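PDB 3ELG: putative beta-lactamase-inhibitor-like PepSY-like domain-containing protein from Bacteroides vulgatus ATCC 8482, which is of unknown function, a putative periplasmic protein with a BLIP-like fold and a PepSY-like domain. Local coordinates for residues V96-N101 with Y105-E110. Residues are numbered along the deposited sequence; the frame is centred on the assembly and turned at random. Where two conformers were deposited one is given.
Sequences VKIERN and YELTLE
Glu99 and Glu106 pair through their backbones, each N-H reaching the other's carbonyl: Glu99 N to Glu106 O at 2.9 Å, Glu106 N to Glu99 O at 2.8 Å. Their carboxylates run side by side on the polar face, and Glu114 adds a third like charge near Glu106. In the Glu99 conformer given, Asn101 probably eases this: its ND2 donates to Glu99 OE2 (2.8 Å), on the anti side, while a water donating to Glu106 OE2 also accepts from ND2. On the same face Thr108 suits its place because its hydroxyl can bond two waters, one of which also donates to Glu106 O; the methylenes of Lys97 pack beside it, and NZ bonds the other water weakly. Thr108 N gives Lys97 O a nearly straight bond (2.8 Å, 175°). The other face suits apolar chains: Ile98 CD1 meets Leu107 CD1 at 3.8 Å, and Leu107 continues onto Ile82 and Met86 of helix 80-89. Beside them Arg100 lays its aliphatic CB against Tyr105; a water joins NH1 to the phenol oxygen, NE bonds Trp63 O, and the guanidinium makes a cation-pi contact with Trp63. Thr108 O accepts from Val96 N (2.9 Å) and, weakly, from Lys97 N, a classic beta bulge in an antiparallel beta hairpin of the BLIP-like sheet.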
ATOM      1  N   VAL A  96      -7.998  -5.391   3.086  1.00 14.18           N
ATOM      2  CA  VAL A  96      -8.250  -3.929   3.081  1.00 12.38           C
ATOM      3  C   VAL A  96      -6.965  -3.124   3.063  1.00 12.94           C
ATOM      4  O   VAL A  96      -6.984  -1.904   2.788  1.00 15.04           O
ATOM      5  CB  VAL A  96      -9.161  -3.472   4.265  1.00 14.30           C
ATOM      6  CG1 VAL A  96     -10.556  -4.182   4.173  1.00 17.24           C
ATOM      7  CG2 VAL A  96      -8.482  -3.636   5.623  1.00 14.29           C
ATOM      8  N   LYS A  97      -5.845  -3.813   3.291  0.50 13.74           N
ATOM      9  CA  LYS A  97      -4.523  -3.181   3.326  0.50 13.61           C
ATOM     10  C   LYS A  97      -3.468  -4.195   2.916  0.50 15.96           C
ATOM     11  O   LYS A  97      -3.511  -5.352   3.303  0.50 13.82           O
ATOM     12  CB  LYS A  97      -4.217  -2.587   4.700  0.50 14.55           C
ATOM     13  CG  LYS A  97      -2.843  -1.962   4.842  0.50 18.99           C
ATOM     14  CD  LYS A  97      -2.682  -1.218   6.152  0.50 20.58           C
ATOM     15  CE  LYS A  97      -2.490  -2.161   7.328  0.50 24.02           C
ATOM     16  NZ  LYS A  97      -2.341  -1.400   8.629  0.50 21.47           N
ATOM     17  N   ILE A  98      -2.545  -3.746   2.082  1.00 14.69           N
ATOM     18  CA  ILE A  98      -1.389  -4.571   1.724  1.00 13.34           C
ATOM     19  C   ILE A  98      -0.138  -3.730   1.834  1.00 15.35           C
ATOM     20  O   ILE A  98      -0.100  -2.559   1.466  1.00 15.68           O
ATOM     21  CB  ILE A  98      -1.533  -5.215   0.312  1.00 14.32           C
ATOM     22  CG1 ILE A  98      -0.384  -6.199  -0.020  1.00 13.80           C
ATOM     23  CG2 ILE A  98      -1.651  -4.142  -0.792  1.00 16.62           C
ATOM     24  CD1 ILE A  98      -0.586  -7.072  -1.261  1.00 13.53           C
ATOM     25  N   GLU A  99       0.879  -4.347   2.422  0.50 14.02           N
ATOM     26  CA  GLU A  99       2.222  -3.765   2.515  0.50 13.99           C
ATOM     27  C   GLU A  99       3.255  -4.747   2.004  0.50 14.88           C
ATOM     28  O   GLU A  99       3.215  -5.933   2.310  0.50 14.14           O
ATOM     29  CB  GLU A  99       2.630  -3.355   3.947  0.50 18.55           C
ATOM     30  CG  GLU A  99       4.047  -2.739   3.951  0.50 19.57           C
ATOM     31  CD  GLU A  99       4.817  -2.778   5.292  0.50 29.02           C
ATOM     32  OE1 GLU A  99       4.331  -2.216   6.294  0.50 29.97           O
ATOM     33  OE2 GLU A  99       5.947  -3.324   5.318  0.50 25.57           O
ATOM     34  N   ARG A 100       4.210  -4.212   1.272  1.00 13.49           N
ATOM     35  CA  ARG A 100       5.307  -5.010   0.717  1.00 14.68           C
ATOM     36  C   ARG A 100       6.636  -4.390   1.118  1.00 17.94           C
ATOM     37  O   ARG A 100       6.800  -3.156   1.217  1.00 16.40           O
ATOM     38  CB  ARG A 100       5.170  -5.279  -0.787  1.00 14.91           C
ATOM     39  CG  ARG A 100       5.379  -4.096  -1.603  1.00 16.55           C
ATOM     40  CD  ARG A 100       5.348  -4.423  -3.079  1.00 16.99           C
ATOM     41  NE  ARG A 100       5.492  -3.176  -3.764  1.00 15.81           N
ATOM     42  CZ  ARG A 100       5.555  -2.993  -5.064  1.00 18.98           C
ATOM     43  NH1 ARG A 100       5.433  -4.008  -5.902  1.00 26.14           N
ATOM     44  NH2 ARG A 100       5.730  -1.775  -5.527  1.00 20.35           N
ATOM     45  N   ASN A 101       7.554  -5.279   1.424  1.00 14.50           N
ATOM     46  CA  ASN A 101       8.879  -4.862   1.762  1.00 17.85           C
ATOM     47  C   ASN A 101       9.883  -5.922   1.322  1.00 16.84           C
ATOM     48  O   ASN A 101       9.562  -6.896   0.667  1.00 17.05           O
ATOM     49  CB  ASN A 101       8.946  -4.575   3.256  1.00 17.98           C
ATOM     50  CG  ASN A 101       8.579  -5.767   4.090  1.00 19.52           C
ATOM     51  OD1 ASN A 101       9.166  -6.833   3.950  1.00 21.69           O
ATOM     52  ND2 ASN A 101       7.560  -5.604   4.944  1.00 27.42           N
ATOM     53  N   TYR A 105       5.291  -9.753   2.014  1.00 13.68           N
ATOM     54  CA  TYR A 105       3.967  -9.111   1.961  1.00 13.89           C
ATOM     55  C   TYR A 105       3.181  -9.309   3.262  1.00 16.22           C
ATOM     56  O   TYR A 105       3.292 -10.332   3.957  1.00 15.84           O
ATOM     57  CB  TYR A 105       3.172  -9.677   0.806  1.00 14.24           C
ATOM     58  CG  TYR A 105       3.785  -9.515  -0.553  1.00 13.15           C
ATOM     59  CD1 TYR A 105       4.723 -10.420  -1.039  1.00 18.85           C
ATOM     60  CD2 TYR A 105       3.416  -8.459  -1.356  1.00 15.65           C
ATOM     61  CE1 TYR A 105       5.270 -10.275  -2.296  1.00 16.86           C
ATOM     62  CE2 TYR A 105       3.956  -8.310  -2.603  1.00 17.17           C
ATOM     63  CZ  TYR A 105       4.900  -9.203  -3.066  1.00 15.92           C
ATOM     64  OH  TYR A 105       5.383  -9.022  -4.339  1.00 21.07           O
ATOM     65  N   GLU A 106       2.429  -8.282   3.604  1.00 12.98           N
ATOM     66  CA  GLU A 106       1.544  -8.379   4.757  1.00 13.43           C
ATOM     67  C   GLU A 106       0.185  -7.896   4.325  1.00 13.01           C
ATOM     68  O   GLU A 106       0.032  -6.740   3.842  1.00 14.13           O
ATOM     69  CB  GLU A 106       2.034  -7.488   5.882  1.00 17.00           C
ATOM     70  CG  GLU A 106       3.484  -7.779   6.311  1.00 21.67           C
ATOM     71  CD  GLU A 106       4.012  -6.790   7.370  1.00 35.83           C
ATOM     72  OE1 GLU A 106       3.380  -5.743   7.641  1.00 31.25           O
ATOM     73  OE2 GLU A 106       5.073  -7.087   7.933  1.00 31.26           O
ATOM     74  N   LEU A 107      -0.774  -8.805   4.368  1.00 12.08           N
ATOM     75  CA  LEU A 107      -2.147  -8.471   4.035  1.00 13.02           C
ATOM     76  C   LEU A 107      -3.003  -8.379   5.268  1.00 14.95           C
ATOM     77  O   LEU A 107      -3.058  -9.286   6.059  1.00 14.73           O
ATOM     78  CB  LEU A 107      -2.750  -9.506   3.116  1.00 11.88           C
ATOM     79  CG  LEU A 107      -2.288  -9.519   1.635  1.00 12.71           C
ATOM     80  CD1 LEU A 107      -0.822  -9.807   1.391  1.00 15.42           C
ATOM     81  CD2 LEU A 107      -3.176 -10.427   0.820  1.00 16.85           C
ATOM     82  N   THR A 108      -3.693  -7.248   5.412  1.00 14.34           N
ATOM     83  CA  THR A 108      -4.535  -7.016   6.575  1.00 15.70           C
ATOM     84  C   THR A 108      -5.995  -7.127   6.203  1.00 17.62           C
ATOM     85  O   THR A 108      -6.489  -6.523   5.239  1.00 15.87           O
ATOM     86  CB  THR A 108      -4.289  -5.659   7.243  1.00 17.17           C
ATOM     87  OG1 THR A 108      -2.898  -5.509   7.504  1.00 17.79           O
ATOM     88  CG2 THR A 108      -5.065  -5.595   8.566  1.00 18.46           C
ATOM     89  N   LEU A 109      -6.693  -7.961   6.955  1.00 17.22           N
ATOM     90  CA  LEU A 109      -8.109  -8.204   6.688  1.00 15.30           C
ATOM     91  C   LEU A 109      -8.967  -7.173   7.421  1.00 13.24           C
ATOM     92  O   LEU A 109      -8.501  -6.443   8.312  1.00 16.53           O
ATOM     93  CB  LEU A 109      -8.546  -9.620   7.097  1.00 18.20           C
ATOM     94  CG  LEU A 109      -7.645 -10.724   6.527  1.00 26.28           C
ATOM     95  CD1 LEU A 109      -8.137 -12.136   6.888  1.00 23.58           C
ATOM     96  CD2 LEU A 109      -7.528 -10.588   4.998  1.00 35.60           C
ATOM     97  N   GLU A 110     -10.228  -7.198   7.051  1.00 18.04           N
ATOM     98  CA  GLU A 110     -11.204  -6.252   7.592  1.00 20.20           C
ATOM     99  C   GLU A 110     -11.281  -6.370   9.111  1.00 22.80           C
ATOM    100  O   GLU A 110     -11.562  -5.394   9.807  1.00 23.36           O
ATOM    101  CB  GLU A 110     -12.599  -6.489   6.993  1.00 22.50           C
ATOM    102  CG  GLU A 110     -13.306  -7.678   7.623  1.00 29.46           C
ATOM    103  CD  GLU A 110     -12.775  -9.026   7.146  1.00 40.95           C
ATOM    104  OE1 GLU A 110     -12.897  -9.315   5.926  1.00 37.02           O
ATOM    105  OE2 GLU A 110     -12.238  -9.783   7.998  1.00 37.60           O
TER
HETATM  106  O   HOH W   1      -1.117  -5.003   5.711  1.00 15.94           O
HETATM  107  O   HOH W   2      -1.953  -4.474   9.754  1.00 28.17           O
HETATM  108  O   HOH W   3       4.637  -6.900  -5.711  1.00 19.48           O
HETATM  109  O   HOH W   4       6.726  -8.481   6.267  1.00 40.47           O